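Local coordinates for transcriptional repressor of the blcABC operon (Agrobacterium tumefaciens, PDB 3MQ0), which represses transcription of the blcABC operon, probably by binding DNA through an IclR-type helix-turn-helix domain joined to a GAF-fold domain, at residues B[29-34]-B[54-59]; B[160-165]-B[196-201]; B[172-177]-B[190-195]. All blocks are in the same frame, centred on the assembly; numbering follows the deposited sequence.

Contact 1: B[29-34]-B[54-59]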
# COMPACT_ATOMS: atom_id res chain seq x y z
N LEU B 29 0.98 -3.07 24.91
CA LEU B 29 0.94 -3.39 23.49
C LEU B 29 -0.50 -3.50 22.98
O LEU B 29 -0.83 -2.97 21.93
CB LEU B 29 1.71 -4.68 23.21
CG LEU B 29 1.75 -5.07 21.74
CD1 LEU B 29 2.29 -3.93 20.88
CD2 LEU B 29 2.64 -6.32 21.64
N ARG B 30 -1.36 -4.20 23.73
CA ARG B 30 -2.76 -4.33 23.34
C ARG B 30 -3.43 -2.96 23.20
O ARG B 30 -4.15 -2.72 22.23
CB ARG B 30 -3.52 -5.21 24.32
CG ARG B 30 -3.07 -6.67 24.30
CD ARG B 30 -3.96 -7.51 25.19
NE ARG B 30 -3.49 -8.90 25.26
CZ ARG B 30 -3.79 -9.83 24.36
NH1 ARG B 30 -4.54 -9.54 23.30
NH2 ARG B 30 -3.32 -11.06 24.53
N ARG B 31 -3.19 -2.06 24.16
CA ARG B 31 -3.78 -0.72 24.09
C ARG B 31 -3.20 0.10 22.93
O ARG B 31 -3.94 0.83 22.27
CB ARG B 31 -3.60 0.07 25.40
CG ARG B 31 -4.16 -0.60 26.67
CD ARG B 31 -5.48 -1.26 26.43
NE ARG B 31 -6.05 -1.77 27.68
CZ ARG B 31 -5.73 -2.94 28.25
NH1 ARG B 31 -4.81 -3.72 27.70
NH2 ARG B 31 -6.32 -3.31 29.37
N ALA B 32 -1.90 -0.02 22.68
CA ALA B 32 -1.29 0.72 21.58
C ALA B 32 -1.89 0.26 20.25
O ALA B 32 -2.19 1.07 19.38
CB ALA B 32 0.21 0.52 21.57
N VAL B 33 -2.07 -1.04 20.11
CA VAL B 33 -2.70 -1.58 18.91
C VAL B 33 -4.14 -1.07 18.76
O VAL B 33 -4.56 -0.68 17.67
CB VAL B 33 -2.62 -3.11 18.89
CG1 VAL B 33 -3.47 -3.69 17.75
CG2 VAL B 33 -1.15 -3.53 18.75
N ARG B 34 -4.89 -1.04 19.86
CA ARG B 34 -6.25 -0.49 19.79
C ARG B 34 -6.27 0.97 19.33
O ARG B 34 -7.10 1.38 18.49
CB ARG B 34 -6.94 -0.65 21.14
CG ARG B 34 -8.33 -0.03 21.22
CD ARG B 34 -9.00 -0.45 22.53
NE ARG B 34 -8.20 -1.45 23.23
CZ ARG B 34 -8.30 -2.76 23.06
NH1 ARG B 34 -9.19 -3.25 22.20
NH2 ARG B 34 -7.51 -3.59 23.75
N PHE B 54 -11.69 6.17 24.43
CA PHE B 54 -11.72 4.79 23.94
C PHE B 54 -10.78 3.86 24.71
O PHE B 54 -10.63 2.69 24.36
CB PHE B 54 -11.37 4.72 22.45
CG PHE B 54 -12.33 5.44 21.55
CD1 PHE B 54 -13.46 4.80 21.07
CD2 PHE B 54 -12.10 6.75 21.17
CE1 PHE B 54 -14.34 5.47 20.23
CE2 PHE B 54 -12.97 7.42 20.34
CZ PHE B 54 -14.09 6.78 19.87
N LEU B 55 -10.12 4.38 25.74
CA LEU B 55 -9.19 3.58 26.51
C LEU B 55 -9.71 3.30 27.91
O LEU B 55 -10.26 4.18 28.57
CB LEU B 55 -7.82 4.26 26.59
CG LEU B 55 -6.98 4.33 25.32
CD1 LEU B 55 -5.83 5.33 25.47
CD2 LEU B 55 -6.44 2.96 24.97
N ASP B 56 -9.53 2.07 28.37
CA ASP B 56 -9.89 1.69 29.73
C ASP B 56 -8.80 2.04 30.74
O ASP B 56 -8.41 1.20 31.56
CB ASP B 56 -10.20 0.20 29.79
CG ASP B 56 -9.00 -0.66 29.41
OD1 ASP B 56 -8.09 -0.17 28.70
OD2 ASP B 56 -8.97 -1.84 29.84
N LEU B 57 -8.31 3.28 30.69
CA LEU B 57 -7.23 3.74 31.57
C LEU B 57 -7.57 5.08 32.21
O LEU B 57 -8.26 5.90 31.61
CB LEU B 57 -5.94 3.93 30.77
CG LEU B 57 -5.45 2.77 29.90
CD1 LEU B 57 -4.33 3.26 29.01
CD2 LEU B 57 -4.99 1.62 30.76
N PRO B 58 -7.05 5.33 33.43
CA PRO B 58 -7.18 6.66 34.00
C PRO B 58 -6.67 7.66 32.97
O PRO B 58 -5.82 7.30 32.17
CB PRO B 58 -6.23 6.63 35.19
CG PRO B 58 -6.03 5.20 35.51
CD PRO B 58 -6.17 4.45 34.23
N LYS B 59 -7.18 8.88 33.00
CA LYS B 59 -6.78 9.91 32.04
C LYS B 59 -5.28 10.13 31.96
O LYS B 59 -4.74 10.24 30.87
CB LYS B 59 -7.49 11.23 32.35
CG LYS B 59 -8.96 11.21 32.01
CD LYS B 59 -9.61 12.57 32.23
CE LYS B 59 -11.11 12.48 32.05
NZ LYS B 59 -11.46 11.84 30.74

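Contact 2: B[160-165]-B[196-201]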
# COMPACT_ATOMS: atom_id res chain seq x y z
N THR B 160 -11.24 -23.25 -10.48
CA THR B 160 -10.56 -21.97 -10.22
C THR B 160 -10.71 -21.01 -11.37
O THR B 160 -10.82 -19.80 -11.15
CB THR B 160 -9.04 -22.11 -9.94
OG1 THR B 160 -8.40 -22.74 -11.05
CG2 THR B 160 -8.77 -22.92 -8.66
N GLY B 161 -10.69 -21.55 -12.60
CA GLY B 161 -10.85 -20.75 -13.81
C GLY B 161 -12.19 -20.04 -13.83
O GLY B 161 -12.26 -18.84 -14.09
N LYS B 162 -13.27 -20.76 -13.57
CA LYS B 162 -14.60 -20.14 -13.49
C LYS B 162 -14.67 -19.05 -12.43
O LYS B 162 -15.22 -17.97 -12.67
CB LYS B 162 -15.68 -21.20 -13.23
CG LYS B 162 -15.86 -22.22 -14.37
CD LYS B 162 -16.81 -23.34 -13.94
CE LYS B 162 -16.65 -24.58 -14.83
NZ LYS B 162 -17.11 -24.26 -16.21
N ILE B 163 -14.14 -19.31 -11.24
CA ILE B 163 -14.22 -18.29 -10.20
C ILE B 163 -13.39 -17.05 -10.59
O ILE B 163 -13.86 -15.93 -10.40
CB ILE B 163 -13.89 -18.82 -8.77
CG1 ILE B 163 -14.36 -17.83 -7.69
CG2 ILE B 163 -12.42 -19.06 -8.60
CD1 ILE B 163 -15.79 -17.98 -7.27
N LEU B 164 -12.20 -17.24 -11.14
CA LEU B 164 -11.38 -16.11 -11.56
C LEU B 164 -12.01 -15.35 -12.74
O LEU B 164 -11.96 -14.12 -12.79
CB LEU B 164 -9.94 -16.53 -11.86
CG LEU B 164 -9.21 -17.13 -10.64
CD1 LEU B 164 -7.87 -17.72 -11.02
CD2 LEU B 164 -9.05 -16.07 -9.54
N LEU B 165 -12.62 -16.07 -13.67
CA LEU B 165 -13.30 -15.43 -14.80
C LEU B 165 -14.58 -14.71 -14.37
O LEU B 165 -15.06 -13.80 -15.05
CB LEU B 165 -13.64 -16.47 -15.88
CG LEU B 165 -12.47 -17.01 -16.70
CD1 LEU B 165 -12.94 -18.10 -17.66
CD2 LEU B 165 -11.75 -15.89 -17.48
N GLU B 196 -21.23 -17.85 -19.47
CA GLU B 196 -21.76 -16.70 -18.76
C GLU B 196 -22.88 -17.05 -17.79
O GLU B 196 -23.03 -16.41 -16.74
CB GLU B 196 -22.19 -15.61 -19.73
CG GLU B 196 -20.97 -14.88 -20.32
CD GLU B 196 -21.36 -13.73 -21.23
OE1 GLU B 196 -21.98 -14.00 -22.28
OE2 GLU B 196 -21.05 -12.57 -20.89
N GLU B 197 -23.66 -18.08 -18.12
CA GLU B 197 -24.63 -18.60 -17.16
C GLU B 197 -23.93 -19.16 -15.92
O GLU B 197 -24.30 -18.86 -14.79
CB GLU B 197 -25.51 -19.67 -17.81
CG GLU B 197 -26.40 -19.09 -18.90
CD GLU B 197 -26.93 -20.13 -19.87
OE1 GLU B 197 -26.59 -21.34 -19.74
OE2 GLU B 197 -27.68 -19.73 -20.78
N GLU B 198 -22.90 -19.97 -16.14
CA GLU B 198 -22.12 -20.51 -15.03
C GLU B 198 -21.52 -19.40 -14.18
O GLU B 198 -21.47 -19.50 -12.95
CB GLU B 198 -20.99 -21.40 -15.53
CG GLU B 198 -21.41 -22.74 -16.11
CD GLU B 198 -20.19 -23.55 -16.53
OE1 GLU B 198 -19.25 -22.95 -17.08
OE2 GLU B 198 -20.16 -24.78 -16.30
N LEU B 199 -21.03 -18.35 -14.82
CA LEU B 199 -20.37 -17.27 -14.09
C LEU B 199 -21.36 -16.49 -13.23
O LEU B 199 -21.01 -16.06 -12.13
CB LEU B 199 -19.63 -16.33 -15.05
CG LEU B 199 -18.50 -16.95 -15.89
CD1 LEU B 199 -17.79 -15.86 -16.72
CD2 LEU B 199 -17.50 -17.69 -15.02
N ALA B 200 -22.57 -16.29 -13.74
CA ALA B 200 -23.60 -15.60 -12.96
C ALA B 200 -23.91 -16.38 -11.68
O ALA B 200 -24.00 -15.80 -10.60
CB ALA B 200 -24.88 -15.43 -13.79
N LEU B 201 -24.08 -17.69 -11.82
CA LEU B 201 -24.35 -18.55 -10.67
C LEU B 201 -23.17 -18.52 -9.71
O LEU B 201 -23.35 -18.46 -8.49
CB LEU B 201 -24.62 -19.98 -11.14
CG LEU B 201 -24.95 -21.04 -10.08
CD1 LEU B 201 -26.12 -20.60 -9.20
CD2 LEU B 201 -25.28 -22.37 -10.78

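Contact 3: B[172-177]-B[190-195]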
# COMPACT_ATOMS: atom_id res chain seq x y z
N GLU B 172 -14.78 -7.87 -21.38
CA GLU B 172 -13.47 -8.49 -21.14
C GLU B 172 -13.48 -9.96 -21.53
O GLU B 172 -12.50 -10.45 -22.10
CB GLU B 172 -13.05 -8.32 -19.68
CG GLU B 172 -12.85 -6.87 -19.26
CD GLU B 172 -12.60 -6.74 -17.76
OE1 GLU B 172 -13.52 -7.04 -16.97
OE2 GLU B 172 -11.48 -6.35 -17.37
N LEU B 173 -14.57 -10.66 -21.23
CA LEU B 173 -14.69 -12.07 -21.60
C LEU B 173 -14.69 -12.22 -23.11
O LEU B 173 -14.10 -13.15 -23.66
CB LEU B 173 -15.98 -12.67 -21.04
CG LEU B 173 -16.06 -12.94 -19.54
CD1 LEU B 173 -17.49 -13.23 -19.10
CD2 LEU B 173 -15.13 -14.09 -19.15
N ARG B 174 -15.32 -11.29 -23.81
CA ARG B 174 -15.41 -11.42 -25.25
C ARG B 174 -14.06 -11.16 -25.91
O ARG B 174 -13.77 -11.72 -26.96
CB ARG B 174 -16.53 -10.54 -25.80
CG ARG B 174 -17.89 -11.24 -25.70
CD ARG B 174 -19.11 -10.32 -25.67
NE ARG B 174 -20.31 -11.16 -25.54
CZ ARG B 174 -20.75 -11.68 -24.39
NH1 ARG B 174 -20.14 -11.41 -23.23
NH2 ARG B 174 -21.82 -12.47 -24.40
N MET B 175 -13.24 -10.33 -25.28
CA MET B 175 -11.88 -10.11 -25.75
C MET B 175 -11.02 -11.36 -25.57
O MET B 175 -10.16 -11.67 -26.39
CB MET B 175 -11.24 -8.94 -25.01
CG MET B 175 -11.93 -7.63 -25.28
SD MET B 175 -10.74 -6.39 -25.79
CE MET B 175 -11.77 -5.38 -26.85
N LEU B 176 -11.24 -12.07 -24.47
CA LEU B 176 -10.46 -13.26 -24.18
C LEU B 176 -10.85 -14.44 -25.04
O LEU B 176 -10.00 -15.25 -25.40
CB LEU B 176 -10.66 -13.67 -22.72
CG LEU B 176 -9.66 -13.14 -21.71
CD1 LEU B 176 -10.11 -13.55 -20.31
CD2 LEU B 176 -8.28 -13.70 -22.04
N PHE B 177 -12.14 -14.55 -25.36
CA PHE B 177 -12.67 -15.79 -25.92
C PHE B 177 -13.39 -15.64 -27.25
O PHE B 177 -14.39 -16.32 -27.49
CB PHE B 177 -13.59 -16.46 -24.90
CG PHE B 177 -12.89 -16.85 -23.63
CD1 PHE B 177 -11.79 -17.70 -23.67
CD2 PHE B 177 -13.33 -16.39 -22.41
CE1 PHE B 177 -11.13 -18.06 -22.51
CE2 PHE B 177 -12.68 -16.76 -21.24
CZ PHE B 177 -11.58 -17.58 -21.29
N ALA B 190 -19.53 -25.44 -23.60
CA ALA B 190 -19.41 -25.46 -25.05
C ALA B 190 -19.23 -24.08 -25.69
O ALA B 190 -18.90 -23.99 -26.86
CB ALA B 190 -20.61 -26.18 -25.67
N GLY B 191 -19.46 -23.02 -24.94
CA GLY B 191 -19.34 -21.70 -25.52
C GLY B 191 -19.57 -20.55 -24.56
O GLY B 191 -19.85 -20.75 -23.37
N LEU B 192 -19.48 -19.35 -25.10
CA LEU B 192 -19.52 -18.15 -24.28
C LEU B 192 -20.83 -18.01 -23.52
O LEU B 192 -20.83 -17.68 -22.33
CB LEU B 192 -19.24 -16.93 -25.15
CG LEU B 192 -18.82 -15.69 -24.37
CD1 LEU B 192 -17.90 -16.06 -23.22
CD2 LEU B 192 -18.15 -14.69 -25.29
N SER B 193 -21.95 -18.26 -24.20
CA SER B 193 -23.25 -18.12 -23.57
C SER B 193 -23.40 -19.05 -22.37
O SER B 193 -23.89 -18.66 -21.31
CB SER B 193 -24.36 -18.41 -24.58
OG SER B 193 -25.63 -18.39 -23.95
N GLN B 194 -22.97 -20.30 -22.54
CA GLN B 194 -23.09 -21.25 -21.45
C GLN B 194 -22.15 -20.88 -20.31
O GLN B 194 -22.50 -21.03 -19.13
CB GLN B 194 -22.81 -22.67 -21.97
CG GLN B 194 -23.79 -23.12 -23.06
CD GLN B 194 -23.32 -22.81 -24.48
OE1 GLN B 194 -22.78 -21.73 -24.77
NE2 GLN B 194 -23.54 -23.76 -25.39
N LEU B 195 -20.97 -20.38 -20.65
CA LEU B 195 -20.01 -19.95 -19.64
C LEU B 195 -20.59 -18.81 -18.81
O LEU B 195 -20.48 -18.79 -17.58
CB LEU B 195 -18.68 -19.54 -20.29
CG LEU B 195 -17.63 -18.91 -19.39
CD1 LEU B 195 -17.19 -19.89 -18.29
CD2 LEU B 195 -16.43 -18.43 -20.20

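Contact 1: B[29-34]-B[54-59]
R31, on helix 27-41, grips D56 in the loop between helices 48-52 and 59-71. The grip is side-on, through NE and one terminal nitrogen. R31 NE to D56 OD1 is 2.8 Å and nearly straight, at 171°. R31 NH2 reaches D56 OD2 at 3.1 Å, more bent. Each carboxylate oxygen uses its syn lone pair, and the two flat groups lie 23° apart, nearly coplanar. R31 gets there by bending its chain at chi2 (-40°), which turns the NE edge toward the loop. D56 holds CG between its backbone N and carbonyl carbon, at the centre of an inverse gamma turn.

Beside the salt bridge, R31 CB meets L55 CD2 at 4.1 Å, and L55 goes on to pack on I35 and A62. At the exposed end R34 CD passes 4.0 Å from F54 O.

R31 NH2 also pairs with D24, so this one nitrogen serves two acids. Both segments belong to the IclR helix-turn-helix region, where the second subunit packs on helix 27-41. Two bonds to one carboxylate fix the rotation of both groups. This bidentate salt bridge ties the loop before helix 59-71 to helix 27-41.

Contact 2: B[160-165]-B[196-201]
K162 and E198 meet through their charged ends, where helices 159-165 and 192-205 pass each other. K162 NZ lies 2.7 Å from E198 OE1 in a salt bridge. It comes on the syn side of that oxygen, 32° out of the carboxylate plane. The lysine chain runs extended and then bends at its last torsion (chi4 -67°), which brings NZ over to the acid.

Beside this pair L199 reaches across with both methyls. Its CD2 sits 3.3 Å from K162 O, a close approach to a backbone carbonyl. The same CD2 touches L165 CB at 4.1 Å. L199 CD1 lies 3.8 Å from L165 O. One leucine therefore covers the last turn of helix 159-165.

The next shell holds the charges in place. K162 NZ also donates to P156 O and Q213 OE1, while Q213 NE2 donates to E198 OE2. Q213 thus braces both partners with one amide, and the buried ammonium has three kinds of oxygen around it. L173 packs on L199, and L165 also rests on R126 of strand 120-127.

The two helix segments cross at -78°, with their axes 9.3 Å apart. Helix 159-165 lies between helix 192-205 and the antiparallel sheet, its T160 and L164 turned to strands 120-127 and 232-241. Such helices layered against an antiparallel sheet are characteristic of the GAF-like C-terminal domain of IclR regulators.

Contact 3: B[172-177]-B[190-195]
L192 lies against R174, a leucine methyl on a charged side chain. L192 CD2 touches R174 CG at 3.5 Å. The same methyl lies 4.1 Å above the R174 guanidinium plane, over its centre. L192 CG stands anti to the backbone N (chi1 -161°), which sends the branched end across to the arginine.

Two apolar pairs accompany it. The other methyl of L192, CD1, reaches L173 CB at 4.5 Å. The second pair lies one helical turn further on. F177 CE2 meets L195 CD2 at 4.2 Å, with the methyl oblique to the ring. L176 CB covers one face of that ring, 3.8 Å above its plane. F177 also packs on L165 and P156, and L195 packs on F180.

Both segments belong to the GAF-like C-terminal domain of the IclR family. Here the end of helix 170-176 meets the start of helix 192-205, after a long connection without regular structure. F177 is the first residue to leave helical geometry, and G191 is the N-cap before L192.

Polar interactions involve R174. Its chain is extended from CG to NE, which lays the guanidinium under L192 CD2. R174 NH2 forms a salt bridge with E196, one residue beyond the segment. R174 NH1 donates to P170 O at the beginning of its own helix. The two bonds restrain the rotation of the guanidinium.

Overall arrangement
Contacts 2 and 3 are buried neighbours in the GAF-like domain, with centres about 10 Å apart. Both use helix 192-205, and contact 3 is nested within the chain loop that contact 2 closes. They touch directly: the salt bridge of R174 and E196 joins them, and L165 packs on L176. Contact 1 lies in the helix-turn-helix region, with its centre about 46 Å from that of contact 2. It is partly buried, and mostly exposed residues form it. Contact 1 rests on a two-bond salt bridge between helix and loop. Contact 2 joins an ion pair with a buried lysine to leucine packing between helices, whereas contact 3 has leucine packing on an arginine and on other apolar side chains.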